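Local atomic coordinates of L-threonine dehydrogenase (Flavobacterium frigidimaris, PDB entry 2YY7), a protein that probably catalyses the NAD-dependent oxidation of L-threonine at its 3-hydroxyl, yielding 2-amino-3-oxobutanoate. Residues A[85-90]-A[140-145]; A[182-187]-A[273-278]. All coordinates share one frame; numbering follows the deposited sequence.

Interaction 1 joins the starts of two helices, one of which carries Tyr143 to the NAD, and interaction 2 packs the loop 182-187 against the segment 273-278, at the end of a short helix; their centres lie about 13 Å apart. Residues 140-145 and 273-278 touch directly, with Thr141 CG2 3.9 Å from Ile275 CG2. Ser140 OG and Ser278 OG approach to 3.3 Å. A second bridge runs through Ser80, which packs on Tyr143 and is hydrogen-bonded to Thr184. Interaction 1 thus serves the cofactor side and the dimer interface, whereas interaction 2, its Thr184 side chain about 9 Å from NAD, probably lies where core and smaller region meet, as in UDP-galactose 4-epimerase-like enzymes.

Interaction 1. Residues A[85-90]-A[140-145]. With NAD (nicotinamide-adenine-dinucleotide), chain E.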
loop_
_atom_site.group_PDB
_atom_site.type_symbol
_atom_site.label_atom_id
_atom_site.label_comp_id
_atom_site.label_asym_id
_atom_site.label_seq_id
_atom_site.Cartn_x
_atom_site.Cartn_y
_atom_site.Cartn_z
ATOM N N LYS A 85 -15.017 8.484 7.444
ATOM C CA LYS A 85 -16.462 8.378 7.563
ATOM C C LYS A 85 -17.047 7.439 6.506
ATOM O O LYS A 85 -18.177 6.968 6.645
ATOM C CB LYS A 85 -17.102 9.767 7.479
ATOM C CG LYS A 85 -16.766 10.662 8.675
ATOM C CD LYS A 85 -17.532 11.981 8.614
ATOM C CE LYS A 85 -17.185 12.881 9.790
ATOM N NZ LYS A 85 -17.844 14.212 9.669
ATOM N N ASN A 86 -16.284 7.167 5.449
ATOM C CA ASN A 86 -16.738 6.240 4.410
ATOM C C ASN A 86 -15.540 5.573 3.737
ATOM O O ASN A 86 -15.181 5.906 2.603
ATOM C CB ASN A 86 -17.585 6.950 3.354
ATOM C CG ASN A 86 -18.442 5.975 2.546
ATOM O OD1 ASN A 86 -18.058 4.820 2.333
ATOM N ND2 ASN A 86 -19.600 6.441 2.085
ATOM N N PRO A 87 -14.915 4.610 4.434
ATOM C CA PRO A 87 -13.747 3.850 3.978
ATOM C C PRO A 87 -13.906 3.199 2.609
ATOM O O PRO A 87 -13.035 3.321 1.749
ATOM C CB PRO A 87 -13.560 2.805 5.083
ATOM C CG PRO A 87 -14.106 3.484 6.294
ATOM C CD PRO A 87 -15.363 4.119 5.750
ATOM N N ALA A 88 -15.015 2.489 2.423
ATOM C CA ALA A 88 -15.287 1.799 1.167
ATOM C C ALA A 88 -15.288 2.739 -0.033
ATOM O O ALA A 88 -14.595 2.494 -1.023
ATOM C CB ALA A 88 -16.631 1.058 1.254
ATOM N N PHE A 89 -16.064 3.815 0.049
ATOM C CA PHE A 89 -16.139 4.755 -1.061
ATOM C C PHE A 89 -14.815 5.479 -1.302
ATOM O O PHE A 89 -14.424 5.693 -2.446
ATOM C CB PHE A 89 -17.257 5.776 -0.829
ATOM C CG PHE A 89 -17.519 6.653 -2.021
ATOM C CD1 PHE A 89 -16.725 7.763 -2.274
ATOM C CD2 PHE A 89 -18.519 6.327 -2.929
ATOM C CE1 PHE A 89 -16.918 8.535 -3.421
ATOM C CE2 PHE A 89 -18.721 7.092 -4.079
ATOM C CZ PHE A 89 -17.916 8.197 -4.324
ATOM N N ALA A 90 -14.126 5.846 -0.224
ATOM C CA ALA A 90 -12.846 6.536 -0.340
ATOM C C ALA A 90 -11.833 5.663 -1.078
ATOM O O ALA A 90 -11.145 6.126 -1.994
ATOM C CB ALA A 90 -12.319 6.894 1.044
ATOM N N SER A 140 -2.223 4.668 9.165
ATOM C CA SER A 140 -3.301 4.104 9.963
ATOM C C SER A 140 -4.695 4.562 9.520
ATOM O O SER A 140 -5.690 4.202 10.142
ATOM C CB SER A 140 -3.084 4.450 11.436
ATOM O OG SER A 140 -2.954 5.847 11.604
ATOM N N THR A 141 -4.766 5.357 8.452
ATOM C CA THR A 141 -6.057 5.830 7.938
ATOM C C THR A 141 -6.328 5.268 6.546
ATOM O O THR A 141 -5.396 4.914 5.825
ATOM C CB THR A 141 -6.106 7.367 7.828
ATOM O OG1 THR A 141 -5.175 7.812 6.828
ATOM C CG2 THR A 141 -5.750 8.001 9.161
ATOM N N VAL A 142 -7.604 5.181 6.177
ATOM C CA VAL A 142 -7.996 4.694 4.853
ATOM C C VAL A 142 -7.312 5.569 3.806
ATOM O O VAL A 142 -6.769 5.075 2.818
ATOM C CB VAL A 142 -9.537 4.806 4.634
ATOM C CG1 VAL A 142 -9.895 4.440 3.197
ATOM C CG2 VAL A 142 -10.275 3.900 5.604
ATOM N N TYR A 143 -7.351 6.877 4.040
ATOM C CA TYR A 143 -6.754 7.855 3.134
ATOM C C TYR A 143 -5.273 7.566 2.903
ATOM O O TYR A 143 -4.834 7.415 1.760
ATOM C CB TYR A 143 -6.932 9.252 3.719
ATOM C CG TYR A 143 -6.317 10.389 2.935
ATOM C CD1 TYR A 143 -6.822 10.771 1.689
ATOM C CD2 TYR A 143 -5.289 11.149 3.488
ATOM C CE1 TYR A 143 -6.317 11.906 1.016
ATOM C CE2 TYR A 143 -4.782 12.271 2.837
ATOM C CZ TYR A 143 -5.300 12.650 1.607
ATOM O OH TYR A 143 -4.811 13.790 1.005
ATOM N N GLY A 144 -4.509 7.483 3.994
ATOM C CA GLY A 144 -3.084 7.213 3.884
ATOM C C GLY A 144 -2.780 5.925 3.138
ATOM O O GLY A 144 -1.824 5.853 2.367
ATOM N N ILE A 145 -3.592 4.899 3.375
ATOM C CA ILE A 145 -3.399 3.614 2.707
ATOM C C ILE A 145 -3.590 3.779 1.202
ATOM O O ILE A 145 -2.829 3.210 0.405
ATOM C CB ILE A 145 -4.395 2.552 3.242
ATOM C CG1 ILE A 145 -4.171 2.355 4.750
ATOM C CG2 ILE A 145 -4.208 1.225 2.494
ATOM C CD1 ILE A 145 -5.170 1.420 5.405
HETATM P PA NAD E . -11.198 18.920 -2.194
HETATM O O1A NAD E . -11.266 20.345 -1.763
HETATM O O2A NAD E . -11.991 17.966 -1.377
HETATM O O5B NAD E . -11.487 18.786 -3.745
HETATM C C5B NAD E . -11.841 17.561 -4.320
HETATM C C4B NAD E . -12.651 17.814 -5.568
HETATM O O4B NAD E . -12.833 16.559 -6.226
HETATM C C3B NAD E . -14.044 18.404 -5.246
HETATM O O3B NAD E . -14.299 19.602 -6.000
HETATM C C2B NAD E . -14.993 17.241 -5.563
HETATM O O2B NAD E . -16.260 17.682 -6.019
HETATM C C1B NAD E . -14.197 16.479 -6.633
HETATM N N9A NAD E . -14.657 15.094 -6.807
HETATM C C8A NAD E . -14.995 14.201 -5.791
HETATM N N7A NAD E . -15.387 13.053 -6.361
HETATM C C5A NAD E . -15.279 13.207 -7.700
HETATM C C6A NAD E . -15.586 12.353 -8.747
HETATM N N6A NAD E . -16.137 11.180 -8.515
HETATM N N1A NAD E . -15.407 12.785 -10.035
HETATM C C2A NAD E . -14.922 14.056 -10.302
HETATM N N3A NAD E . -14.638 14.933 -9.273
HETATM C C4A NAD E . -14.831 14.489 -7.989
HETATM O O3 NAD E . -9.684 18.403 -2.064
HETATM P PN NAD E . -8.296 19.219 -2.269
HETATM O O1N NAD E . -8.338 20.122 -3.467
HETATM O O2N NAD E . -7.903 19.694 -0.915
HETATM O O5D NAD E . -7.282 17.999 -2.616
HETATM C C5D NAD E . -7.011 17.632 -3.977
HETATM C C4D NAD E . -5.940 16.507 -3.981
HETATM O O4D NAD E . -4.815 16.908 -3.220
HETATM C C3D NAD E . -6.414 15.206 -3.326
HETATM O O3D NAD E . -5.799 14.111 -3.998
HETATM C C2D NAD E . -5.825 15.273 -1.937
HETATM O O2D NAD E . -5.768 13.970 -1.409
HETATM C C1D NAD E . -4.479 15.952 -2.191
HETATM N N1N NAD E . -3.980 16.577 -0.944
HETATM C C2N NAD E . -4.621 17.684 -0.427
HETATM C C3N NAD E . -4.146 18.264 0.745
HETATM C C7N NAD E . -4.749 19.538 1.269
HETATM O O7N NAD E . -4.243 19.977 2.481
HETATM N N7N NAD E . -5.745 20.181 0.634
HETATM C C4N NAD E . -3.034 17.711 1.409
HETATM C C5N NAD E . -2.380 16.605 0.858
HETATM C C6N NAD E . -2.864 16.030 -0.301
#
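The ring of Tyr143, the neighbour in sequence of the Val142 that packs on Pro87, meets the NAD edge-on: O2D of the nicotinamide ribose lies in the ring plane, and a 2.6 Å hydrogen bond joins it to Tyr143 OH. The tyrosine side chain also packs against Ser80, Ala83, Asn94 and Ala120. Its CG is anti to the backbone N (chi1 177°), which carries the hydroxyl away from helix 142-161 and into the cofactor pocket.

The contact between the two segments is purely apolar. Val142 lays both methyls against the first turn of helix 87-106. CG2 presses on the pyrrolidine of Pro87, 3.5 Å from its CB, the two side chains crossing at about a right angle. CG1, anti to the backbone N (chi1 174°), sits 3.6 Å from Pro87 O and extends to Ala90, whose CB is 4.1 Å away. Replacing Val142 by an alanine removes both methyls, which would probably open a gap over Pro87 and Ala90 and let the two helix starts shift against each other.

Each start is capped. Thr141 OG1 accepts from Gly144 N at 2.9 Å, and Asn86 OD1 accepts from Phe89 N at 3.2 Å, with the donor standing 52° out of the carbonyl plane. Glu84 of helix 80-85 bonds to Val142 N. Tyr156 and Tyr161 of the second subunit pack on Val142 and Pro87, placing the pair at the helical dimer interface, as in UDP-galactose 4-epimerase-like enzymes.

Tyr143 and Lys147 have the spacing of the YxxxK motif of this superfamily, and both bind NAD. The chemistry therefore divides along one helix turn: hydrocarbon at Val142 packs the helix start against its neighbour, while the next residue offers its hydroxyl to the ribose.

Interaction 2. Residues A[182-187]-A[273-278]; sequences GGTTDY and QKIADS
Two matching first torsions bring Thr184 and Ile275 together. In Thr184, chi1 of -59° puts OG1 beside the backbone N and CG2 anti to it; in Ile275, chi1 of -62° likewise sets CG2 anti to its own N, while chi2 extends the chain so that CD1 also faces the threonine. The side chains cross obliquely, and Thr184 OG1 lies over the isoleucine, 3.2 Å from Ile275 CG2 and 3.5 Å from Ile275 CD1. The first of these is tight for an oxygen against a methyl. The other branch of the threonine takes a different neighbour: Thr184 CG2 rests 3.9 Å from Ala276 CB, so the fork spans two successive residues of helix 272-276.

Local bonds hold the backbone on both sides. Ile275 O accepts twice from Ser278, from its N at 2.9 Å and from its OG at 2.7 Å, the hydroxyl lying in the carbonyl plane on a lone pair. Across the interface, Asp186 OD2 gathers two weak bonds, from Gly182 N at 2.8 Å and Gly183 N at 2.7 Å, folding the loop ahead of helix 187-197. Gly182 adopts backbone angles at which a CB would collide with the preceding carbonyl oxygen, a plain reason for glycine there.

The contact probably joins the Rossmann-type core to the smaller C-terminal region, as in UDP-galactose 4-epimerase-like enzymes: the loop after strand 164-174 meets a short helix far along the chain. Met211 of strand 211-215 touches both Ala276 and Thr185, and Trp279 packs on Thr184.

Although Thr184 OG1 is buried against hydrocarbon, its polar need is met by a hydrogen bond with Ser80 OG. One small side chain thus does two jobs, its methyl serving apolar packing and its hydroxyl tying the loop to helix 80-85.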
loop_
_atom_site.group_PDB
_atom_site.type_symbol
_atom_site.label_atom_id
_atom_site.label_comp_id
_atom_site.label_asym_id
_atom_site.label_seq_id
_atom_site.Cartn_x
_atom_site.Cartn_y
_atom_site.Cartn_z
ATOM N N GLY A 182 -12.052 18.625 4.075
ATOM C CA GLY A 182 -12.140 17.686 5.176
ATOM C C GLY A 182 -10.853 16.956 5.487
ATOM O O GLY A 182 -10.857 15.747 5.711
ATOM N N GLY A 183 -9.745 17.685 5.490
ATOM C CA GLY A 183 -8.466 17.082 5.812
ATOM C C GLY A 183 -8.289 17.224 7.311
ATOM O O GLY A 183 -9.133 17.825 7.973
ATOM N N THR A 184 -7.207 16.681 7.853
ATOM C CA THR A 184 -6.964 16.770 9.290
ATOM C C THR A 184 -6.305 18.098 9.658
ATOM O O THR A 184 -6.299 18.503 10.820
ATOM C CB THR A 184 -6.065 15.609 9.763
ATOM O OG1 THR A 184 -6.701 14.362 9.460
ATOM C CG2 THR A 184 -5.826 15.691 11.252
ATOM N N THR A 185 -5.760 18.776 8.653
ATOM C CA THR A 185 -5.085 20.052 8.853
ATOM C C THR A 185 -5.991 21.254 8.584
ATOM O O THR A 185 -5.545 22.401 8.641
ATOM C CB THR A 185 -3.850 20.146 7.931
ATOM O OG1 THR A 185 -4.237 19.862 6.580
ATOM C CG2 THR A 185 -2.788 19.143 8.355
ATOM N N ASP A 186 -7.264 20.994 8.304
ATOM C CA ASP A 186 -8.212 22.059 7.993
ATOM C C ASP A 186 -8.358 23.150 9.058
ATOM O O ASP A 186 -8.833 24.245 8.757
ATOM C CB ASP A 186 -9.583 21.456 7.678
ATOM C CG ASP A 186 -9.582 20.627 6.398
ATOM O OD1 ASP A 186 -8.497 20.400 5.815
ATOM O OD2 ASP A 186 -10.672 20.201 5.974
ATOM N N TYR A 187 -7.945 22.869 10.292
ATOM C CA TYR A 187 -8.064 23.873 11.349
ATOM C C TYR A 187 -7.238 25.118 11.022
ATOM O O TYR A 187 -7.581 26.218 11.451
ATOM C CB TYR A 187 -7.607 23.316 12.706
ATOM C CG TYR A 187 -6.139 23.545 12.997
ATOM C CD1 TYR A 187 -5.174 22.614 12.615
ATOM C CD2 TYR A 187 -5.708 24.726 13.611
ATOM C CE1 TYR A 187 -3.812 22.853 12.837
ATOM C CE2 TYR A 187 -4.350 24.976 13.829
ATOM C CZ TYR A 187 -3.412 24.034 13.439
ATOM O OH TYR A 187 -2.070 24.286 13.637
ATOM N N GLN A 273 -7.721 14.271 16.024
ATOM C CA GLN A 273 -6.479 14.320 16.795
ATOM C C GLN A 273 -5.711 13.006 16.652
ATOM O O GLN A 273 -4.473 12.985 16.635
ATOM C CB GLN A 273 -6.783 14.545 18.280
ATOM C CG GLN A 273 -5.529 14.628 19.150
ATOM C CD GLN A 273 -4.755 15.903 18.907
ATOM O OE1 GLN A 273 -3.531 15.889 18.735
ATOM N NE2 GLN A 273 -5.465 17.023 18.895
ATOM N N LYS A 274 -6.454 11.906 16.567
ATOM C CA LYS A 274 -5.849 10.584 16.442
ATOM C C LYS A 274 -5.143 10.431 15.098
ATOM O O LYS A 274 -4.149 9.717 14.989
ATOM C CB LYS A 274 -6.920 9.500 16.619
ATOM C CG LYS A 274 -7.522 9.475 18.030
ATOM C CD LYS A 274 -8.561 8.373 18.215
ATOM C CE LYS A 274 -9.805 8.606 17.366
ATOM N NZ LYS A 274 -10.865 7.584 17.655
ATOM N N ILE A 275 -5.661 11.099 14.074
ATOM C CA ILE A 275 -5.043 11.036 12.756
ATOM C C ILE A 275 -3.746 11.835 12.822
ATOM O O ILE A 275 -2.682 11.351 12.431
ATOM C CB ILE A 275 -5.951 11.658 11.666
ATOM C CG1 ILE A 275 -7.270 10.884 11.570
ATOM C CG2 ILE A 275 -5.222 11.662 10.329
ATOM C CD1 ILE A 275 -8.235 11.422 10.534
ATOM N N ALA A 276 -3.849 13.066 13.315
ATOM C CA ALA A 276 -2.697 13.952 13.442
ATOM C C ALA A 276 -1.562 13.322 14.250
ATOM O O ALA A 276 -0.392 13.454 13.887
ATOM C CB ALA A 276 -3.123 15.271 14.084
ATOM N N ASP A 277 -1.901 12.649 15.345
ATOM C CA ASP A 277 -0.877 12.021 16.175
ATOM C C ASP A 277 -0.129 10.905 15.447
ATOM O O ASP A 277 0.956 10.515 15.868
ATOM C CB ASP A 277 -1.479 11.471 17.472
ATOM C CG ASP A 277 -1.973 12.571 18.406
ATOM O OD1 ASP A 277 -1.399 13.681 18.392
ATOM O OD2 ASP A 277 -2.927 12.317 19.165
ATOM N N SER A 278 -0.696 10.391 14.356
ATOM C CA SER A 278 -0.026 9.331 13.608
ATOM C C SER A 278 0.863 9.899 12.496
ATOM O O SER A 278 1.522 9.142 11.779
ATOM C CB SER A 278 -1.044 8.362 13.003
ATOM O OG SER A 278 -1.641 8.902 11.841
#